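PDB 5ZQA: Lmo2812 protein from Listeria monocytogenes EGD-e, which is a penicillin-binding protein of the peptidase S11 family that probably trims peptidoglycan stem peptides as a serine-type D-Ala-D-Ala carboxypeptidase. Local coordinates for residues A[213-226]-A[236-248]. Residues are numbered along the deposited sequence; the frame is centred on the assembly and turned at random.
Sequences NDLLGSIQGLDGLK and CFIGTAERGGKRV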
ATOM      1  N   ASN A 213      -9.437   2.051  -4.295  1.00 11.58           N
ATOM      2  CA  ASN A 213      -8.986   3.369  -4.751  1.00 13.69           C
ATOM      3  C   ASN A 213     -10.074   4.075  -5.545  1.00 12.33           C
ATOM      4  O   ASN A 213     -10.207   3.868  -6.754  1.00 15.62           O
ATOM      5  CB  ASN A 213      -7.715   3.236  -5.597  1.00 11.61           C
ATOM      6  CG  ASN A 213      -7.156   4.582  -6.043  1.00 13.01           C
ATOM      7  OD1 ASN A 213      -7.796   5.632  -5.896  1.00 12.02           O
ATOM      8  ND2 ASN A 213      -5.952   4.553  -6.603  1.00 10.95           N
ATOM      9  N   ASP A 214     -10.826   4.935  -4.869  1.00 13.97           N
ATOM     10  CA  ASP A 214     -11.963   5.608  -5.498  1.00 13.73           C
ATOM     11  C   ASP A 214     -11.569   6.717  -6.475  1.00 17.71           C
ATOM     12  O   ASP A 214     -12.431   7.255  -7.162  1.00 18.83           O
ATOM     13  CB  ASP A 214     -12.888   6.194  -4.428  1.00 17.88           C
ATOM     14  CG  ASP A 214     -13.608   5.124  -3.622  1.00 25.59           C
ATOM     15  OD1 ASP A 214     -13.702   3.970  -4.096  1.00 29.18           O
ATOM     16  OD2 ASP A 214     -14.094   5.440  -2.517  1.00 32.22           O
ATOM     17  N   LEU A 215     -10.290   7.077  -6.539  1.00 14.57           N
ATOM     18  CA  LEU A 215      -9.875   8.173  -7.417  1.00 12.98           C
ATOM     19  C   LEU A 215      -9.446   7.722  -8.808  1.00 15.74           C
ATOM     20  O   LEU A 215      -9.121   8.553  -9.655  1.00 15.80           O
ATOM     21  CB  LEU A 215      -8.734   8.972  -6.780  1.00 13.96           C
ATOM     22  CG  LEU A 215      -9.116   9.868  -5.606  1.00 13.79           C
ATOM     23  CD1 LEU A 215      -7.842  10.490  -5.020  1.00 15.01           C
ATOM     24  CD2 LEU A 215     -10.081  10.958  -6.050  1.00 16.29           C
ATOM     25  N   LEU A 216      -9.413   6.414  -9.042  1.00 12.76           N
ATOM     26  CA  LEU A 216      -9.105   5.924 -10.375  1.00 15.99           C
ATOM     27  C   LEU A 216     -10.166   6.419 -11.353  1.00 18.41           C
ATOM     28  O   LEU A 216     -11.358   6.218 -11.133  1.00 19.99           O
ATOM     29  CB  LEU A 216      -9.021   4.394 -10.390  1.00 13.63           C
ATOM     30  CG  LEU A 216      -7.868   3.798  -9.581  1.00 12.68           C
ATOM     31  CD1 LEU A 216      -8.052   2.282  -9.471  1.00 13.47           C
ATOM     32  CD2 LEU A 216      -6.510   4.135 -10.198  1.00 13.48           C
ATOM     33  N   GLY A 217      -9.721   7.086 -12.417  1.00 16.71           N
ATOM     34  CA  GLY A 217     -10.634   7.651 -13.399  1.00 18.96           C
ATOM     35  C   GLY A 217     -11.163   9.029 -13.033  1.00 23.62           C
ATOM     36  O   GLY A 217     -11.909   9.635 -13.810  1.00 21.40           O
ATOM     37  N   SER A 218     -10.786   9.526 -11.855  1.00 18.82           N
ATOM     38  CA  SER A 218     -11.226  10.846 -11.394  1.00 16.03           C
ATOM     39  C   SER A 218     -10.119  11.895 -11.426  1.00 18.00           C
ATOM     40  O   SER A 218     -10.379  13.093 -11.539  1.00 19.27           O
ATOM     41  CB  SER A 218     -11.782  10.747  -9.979  1.00 17.55           C
ATOM     42  OG  SER A 218     -12.983   9.998  -9.976  1.00 30.95           O
ATOM     43  N   ILE A 219      -8.881  11.437 -11.301  1.00 16.96           N
ATOM     44  CA  ILE A 219      -7.716  12.313 -11.397  1.00 13.15           C
ATOM     45  C   ILE A 219      -6.895  11.847 -12.577  1.00 15.35           C
ATOM     46  O   ILE A 219      -6.446  10.698 -12.610  1.00 13.55           O
ATOM     47  CB  ILE A 219      -6.855  12.280 -10.118  1.00 13.20           C
ATOM     48  CG1 ILE A 219      -7.656  12.800  -8.922  1.00 19.34           C
ATOM     49  CG2 ILE A 219      -5.589  13.102 -10.315  1.00 16.12           C
ATOM     50  CD1 ILE A 219      -6.871  12.860  -7.631  1.00 18.40           C
ATOM     51  N   GLN A 220      -6.706  12.723 -13.556  1.00 14.77           N
ATOM     52  CA  GLN A 220      -5.965  12.336 -14.744  1.00 14.56           C
ATOM     53  C   GLN A 220      -4.557  11.917 -14.352  1.00 13.79           C
ATOM     54  O   GLN A 220      -3.914  12.564 -13.526  1.00 13.84           O
ATOM     55  CB  GLN A 220      -5.930  13.480 -15.766  1.00 14.55           C
ATOM     56  CG  GLN A 220      -5.385  13.065 -17.115  1.00 16.19           C
ATOM     57  CD  GLN A 220      -3.876  13.073 -17.168  1.00 17.48           C
ATOM     58  OE1 GLN A 220      -3.226  13.910 -16.539  1.00 18.94           O
ATOM     59  NE2 GLN A 220      -3.305  12.139 -17.922  1.00 16.59           N
ATOM     60  N   GLY A 221      -4.107  10.803 -14.920  1.00 12.98           N
ATOM     61  CA  GLY A 221      -2.758  10.330 -14.687  1.00 12.53           C
ATOM     62  C   GLY A 221      -2.590   9.489 -13.429  1.00 13.14           C
ATOM     63  O   GLY A 221      -1.529   8.911 -13.220  1.00 12.25           O
ATOM     64  N   LEU A 222      -3.619   9.421 -12.588  1.00 10.94           N
ATOM     65  CA  LEU A 222      -3.501   8.675 -11.334  1.00 11.31           C
ATOM     66  C   LEU A 222      -3.562   7.174 -11.590  1.00 12.64           C
ATOM     67  O   LEU A 222      -4.512   6.689 -12.209  1.00 14.61           O
ATOM     68  CB  LEU A 222      -4.596   9.089 -10.343  1.00 12.60           C
ATOM     69  CG  LEU A 222      -4.428   8.429  -8.969  1.00 12.85           C
ATOM     70  CD1 LEU A 222      -3.918   9.421  -7.958  1.00 18.79           C
ATOM     71  CD2 LEU A 222      -5.704   7.772  -8.484  1.00 16.99           C
ATOM     72  N   ASP A 223      -2.560   6.438 -11.113  1.00  9.79           N
ATOM     73  CA  ASP A 223      -2.496   5.004 -11.398  1.00  9.87           C
ATOM     74  C   ASP A 223      -2.157   4.148 -10.171  1.00 11.37           C
ATOM     75  O   ASP A 223      -1.842   2.962 -10.300  1.00 10.49           O
ATOM     76  CB  ASP A 223      -1.502   4.713 -12.539  1.00 10.08           C
ATOM     77  CG  ASP A 223      -0.151   5.404 -12.374  1.00 13.59           C
ATOM     78  OD1 ASP A 223       0.161   5.911 -11.277  1.00 12.53           O
ATOM     79  OD2 ASP A 223       0.611   5.441 -13.375  1.00 15.34           O
ATOM     80  N   GLY A 224      -2.276   4.733  -8.984  1.00  8.53           N
ATOM     81  CA  GLY A 224      -2.025   3.995  -7.752  1.00  9.27           C
ATOM     82  C   GLY A 224      -2.300   4.887  -6.552  1.00  8.23           C
ATOM     83  O   GLY A 224      -2.709   6.038  -6.732  1.00  8.99           O
ATOM     84  N   LEU A 225      -2.031   4.410  -5.336  1.00  8.10           N
ATOM     85  CA  LEU A 225      -1.303   3.178  -5.093  1.00  8.72           C
ATOM     86  C   LEU A 225      -1.969   2.243  -4.063  1.00  8.15           C
ATOM     87  O   LEU A 225      -2.095   1.051  -4.303  1.00  9.27           O
ATOM     88  CB  LEU A 225       0.114   3.525  -4.626  1.00 10.94           C
ATOM     89  CG  LEU A 225       1.202   2.458  -4.663  1.00 12.73           C
ATOM     90  CD1 LEU A 225       1.380   1.900  -6.073  1.00 10.97           C
ATOM     91  CD2 LEU A 225       2.511   3.060  -4.171  1.00 11.36           C
ATOM     92  N   LYS A 226      -2.344   2.762  -2.898  1.00  6.70           N
ATOM     93  CA  LYS A 226      -2.854   1.877  -1.843  1.00  8.13           C
ATOM     94  C   LYS A 226      -3.572   2.622  -0.728  1.00  7.38           C
ATOM     95  O   LYS A 226      -3.078   3.637  -0.243  1.00  8.56           O
ATOM     96  CB  LYS A 226      -1.701   1.066  -1.228  1.00  9.09           C
ATOM     97  CG  LYS A 226      -2.144  -0.020  -0.228  1.00  9.02           C
ATOM     98  CD  LYS A 226      -2.725  -1.242  -0.931  1.00 10.23           C
ATOM     99  CE  LYS A 226      -3.431  -2.168   0.046  1.00 10.45           C
ATOM    100  NZ  LYS A 226      -4.745  -1.605   0.514  1.00 10.00           N
ATOM    101  N   CYS A 236      -6.422   6.249   5.293  1.00  8.63           N
ATOM    102  CA  CYS A 236      -5.105   6.509   4.728  1.00  9.10           C
ATOM    103  C   CYS A 236      -5.075   6.229   3.239  1.00  7.60           C
ATOM    104  O   CYS A 236      -5.801   5.376   2.750  1.00  8.47           O
ATOM    105  CB  CYS A 236      -4.048   5.647   5.422  1.00  8.50           C
ATOM    106  SG  CYS A 236      -3.935   5.882   7.226  1.00 10.50           S
ATOM    107  N   PHE A 237      -4.213   6.933   2.513  1.00  6.94           N
ATOM    108  CA  PHE A 237      -4.046   6.649   1.090  1.00  8.37           C
ATOM    109  C   PHE A 237      -2.700   7.133   0.592  1.00  7.03           C
ATOM    110  O   PHE A 237      -2.317   8.277   0.836  1.00  8.25           O
ATOM    111  CB  PHE A 237      -5.168   7.300   0.258  1.00  7.44           C
ATOM    112  CG  PHE A 237      -5.100   6.974  -1.218  1.00  7.70           C
ATOM    113  CD1 PHE A 237      -5.211   5.664  -1.656  1.00  8.68           C
ATOM    114  CD2 PHE A 237      -4.930   7.973  -2.164  1.00  9.45           C
ATOM    115  CE1 PHE A 237      -5.156   5.352  -3.014  1.00  9.50           C
ATOM    116  CE2 PHE A 237      -4.875   7.664  -3.526  1.00  8.75           C
ATOM    117  CZ  PHE A 237      -4.980   6.362  -3.943  1.00 10.16           C
ATOM    118  N   ILE A 238      -1.990   6.255  -0.115  1.00  7.45           N
ATOM    119  CA  ILE A 238      -0.819   6.642  -0.890  1.00  7.27           C
ATOM    120  C   ILE A 238      -1.256   6.712  -2.344  1.00  7.44           C
ATOM    121  O   ILE A 238      -1.714   5.720  -2.908  1.00  8.36           O
ATOM    122  CB  ILE A 238       0.352   5.657  -0.721  1.00  7.84           C
ATOM    123  CG1 ILE A 238       0.847   5.693   0.723  1.00  7.96           C
ATOM    124  CG2 ILE A 238       1.517   6.035  -1.654  1.00  7.21           C
ATOM    125  CD1 ILE A 238       1.917   4.655   1.055  1.00  8.70           C
ATOM    126  N   GLY A 239      -1.163   7.907  -2.922  1.00  8.14           N
ATOM    127  CA  GLY A 239      -1.512   8.111  -4.315  1.00  8.94           C
ATOM    128  C   GLY A 239      -0.279   8.302  -5.177  1.00  7.83           C
ATOM    129  O   GLY A 239       0.753   8.736  -4.690  1.00  8.20           O
ATOM    130  N   THR A 240      -0.391   7.983  -6.462  1.00  7.23           N
ATOM    131  CA  THR A 240       0.666   8.337  -7.397  1.00  9.08           C
ATOM    132  C   THR A 240       0.049   8.629  -8.758  1.00  9.20           C
ATOM    133  O   THR A 240      -0.963   8.024  -9.148  1.00  9.52           O
ATOM    134  CB  THR A 240       1.760   7.246  -7.482  1.00  8.56           C
ATOM    135  OG1 THR A 240       2.852   7.738  -8.274  1.00  9.93           O
ATOM    136  CG2 THR A 240       1.234   5.942  -8.069  1.00  8.71           C
ATOM    137  N   ALA A 241       0.642   9.599  -9.443  1.00 10.25           N
ATOM    138  CA  ALA A 241       0.182  10.044 -10.755  1.00  9.11           C
ATOM    139  C   ALA A 241       1.377  10.527 -11.547  1.00 10.57           C
ATOM    140  O   ALA A 241       2.322  11.058 -10.970  1.00  9.40           O
ATOM    141  CB  ALA A 241      -0.837  11.165 -10.616  1.00  9.85           C
ATOM    142  N   GLU A 242       1.327  10.359 -12.864  1.00 11.12           N
ATOM    143  CA  GLU A 242       2.370  10.886 -13.745  1.00 10.98           C
ATOM    144  C   GLU A 242       1.736  11.743 -14.837  1.00 13.08           C
ATOM    145  O   GLU A 242       0.727  11.347 -15.437  1.00 13.29           O
ATOM    146  CB  GLU A 242       3.186   9.751 -14.374  1.00 13.62           C
ATOM    147  CG  GLU A 242       4.333  10.240 -15.246  1.00 17.85           C
ATOM    148  CD  GLU A 242       5.090   9.106 -15.916  1.00 25.71           C
ATOM    149  OE1 GLU A 242       4.457   8.087 -16.273  1.00 33.25           O
ATOM    150  OE2 GLU A 242       6.322   9.236 -16.087  1.00 33.19           O
ATOM    151  N   ARG A 243       2.313  12.925 -15.048  1.00 12.29           N
ATOM    152  CA  ARG A 243       1.918  13.828 -16.132  1.00 12.50           C
ATOM    153  C   ARG A 243       3.151  14.466 -16.733  1.00 12.80           C
ATOM    154  O   ARG A 243       3.991  14.979 -16.005  1.00 13.97           O
ATOM    155  CB  ARG A 243       0.993  14.931 -15.634  1.00 12.39           C
ATOM    156  CG  ARG A 243      -0.302  14.443 -15.032  1.00 13.05           C
ATOM    157  CD  ARG A 243      -1.110  15.602 -14.487  1.00 14.21           C
ATOM    158  NE  ARG A 243      -2.294  15.113 -13.798  1.00 13.15           N
ATOM    159  CZ  ARG A 243      -3.046  15.839 -12.984  1.00 13.06           C
ATOM    160  NH1 ARG A 243      -2.748  17.114 -12.753  1.00 15.14           N
ATOM    161  NH2 ARG A 243      -4.097  15.291 -12.400  1.00 14.26           N
ATOM    162  N   GLY A 244       3.241  14.465 -18.058  1.00 15.44           N
ATOM    163  CA  GLY A 244       4.358  15.108 -18.733  1.00 17.13           C
ATOM    164  C   GLY A 244       5.717  14.570 -18.324  1.00 16.22           C
ATOM    165  O   GLY A 244       6.690  15.319 -18.254  1.00 19.67           O
ATOM    166  N   GLY A 245       5.779  13.275 -18.030  1.00 17.31           N
ATOM    167  CA  GLY A 245       7.022  12.646 -17.612  1.00 20.80           C
ATOM    168  C   GLY A 245       7.410  12.857 -16.155  1.00 18.75           C
ATOM    169  O   GLY A 245       8.442  12.352 -15.709  1.00 23.13           O
ATOM    170  N   LYS A 246       6.588  13.598 -15.417  1.00 13.23           N
ATOM    171  CA  LYS A 246       6.846  13.881 -14.015  1.00 14.06           C
ATOM    172  C   LYS A 246       5.889  13.071 -13.155  1.00 13.44           C
ATOM    173  O   LYS A 246       4.681  13.183 -13.314  1.00 12.48           O
ATOM    174  CB  LYS A 246       6.687  15.377 -13.716  1.00 16.78           C
ATOM    175  CG  LYS A 246       6.554  15.709 -12.226  1.00 20.39           C
ATOM    176  CD  LYS A 246       6.312  17.192 -12.006  1.00 24.61           C
ATOM    177  CE  LYS A 246       6.017  17.488 -10.544  1.00 23.18           C
ATOM    178  NZ  LYS A 246       5.771  18.938 -10.315  1.00 30.10           N
ATOM    179  N   ARG A 247       6.434  12.261 -12.253  1.00  9.48           N
ATOM    180  CA  ARG A 247       5.599  11.485 -11.345  1.00 11.23           C
ATOM    181  C   ARG A 247       5.647  12.064  -9.940  1.00  9.60           C
ATOM    182  O   ARG A 247       6.706  12.494  -9.468  1.00 10.24           O
ATOM    183  CB  ARG A 247       6.036  10.014 -11.331  1.00  9.90           C
ATOM    184  CG  ARG A 247       5.233   9.163 -10.332  1.00  9.23           C
ATOM    185  CD  ARG A 247       5.504   7.653 -10.458  1.00  9.45           C
ATOM    186  NE  ARG A 247       5.030   7.124 -11.739  1.00 11.69           N
ATOM    187  CZ  ARG A 247       3.766   6.794 -11.997  1.00 10.66           C
ATOM    188  NH1 ARG A 247       2.832   6.929 -11.067  1.00 10.46           N
ATOM    189  NH2 ARG A 247       3.430   6.329 -13.203  1.00 13.48           N
ATOM    190  N   VAL A 248       4.492  12.091  -9.279  1.00  9.15           N
ATOM    191  CA  VAL A 248       4.456  12.513  -7.885  1.00  8.78           C
ATOM    192  C   VAL A 248       3.841  11.396  -7.060  1.00  8.10           C
ATOM    193  O   VAL A 248       3.128  10.531  -7.590  1.00  9.27           O
ATOM    194  CB  VAL A 248       3.669  13.826  -7.674  1.00 11.35           C
ATOM    195  CG1 VAL A 248       4.291  14.959  -8.511  1.00 11.52           C
ATOM    196  CG2 VAL A 248       2.196  13.644  -8.009  1.00 12.55           C
TER
HETATM  197  O   HOH W   1      -0.498  11.357 -17.848  1.00 19.94           O
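Asp-223 and Arg-247 form an end-on salt bridge that links edge strand 222-230 of the five-stranded antiparallel sheet of this penicillin-binding protein to strand 246-255, passing over strand 236-243, the hairpin partner of 222-230. From CB of the aspartate, chi1 of 48° tucks CG in beside both main-chain neighbours of CA and brings the carboxylate up against Thr-240 and Arg-247. There OD1 lies 3.4 Å from Thr-240 CG2 and accepts from Arg-247 NH1 at 2.9 Å, and OD2 accepts from Arg-247 NH2 at 3.0 Å, each through its syn lone pair, with carboxylate and guanidinium nearly coplanar. Arg-247 NH1 also donates to Thr-240 OG1, whose own hydroxyl hydrogen goes to Val-248 O, while Glu-242 CB lies over one guanidinium face. The grip therefore spans three adjacent strands.

Two classic bulges deform the pairing. Asp-223 and Gly-224 are both set opposite Thr-240, with Asp-223 N bonded to Thr-240 O; at the second, Leu-225 N and Lys-226 N share Ile-238 O, and a cis peptide precedes Leu-225. Lys-226, the predicted substrate-binding residue, is tied here by its backbone, while its NZ is hydrogen-bonded to OG of Ser-122, a predicted active-site residue. On the other side of the sheet, Phe-237 points its CZ at the Asn-213 amide, 3.4 Å from ND2, the two planes 62° apart.

At the type I' turn joining strands 236-243 and 246-255, Arg-243 stretches out straight and grasps a single carbonyl oxygen side-on: NE and NH2 each lie 3.0 Å from Gln-220 O, which sits in the guanidinium plane, but only NH2 approaches along a lone pair.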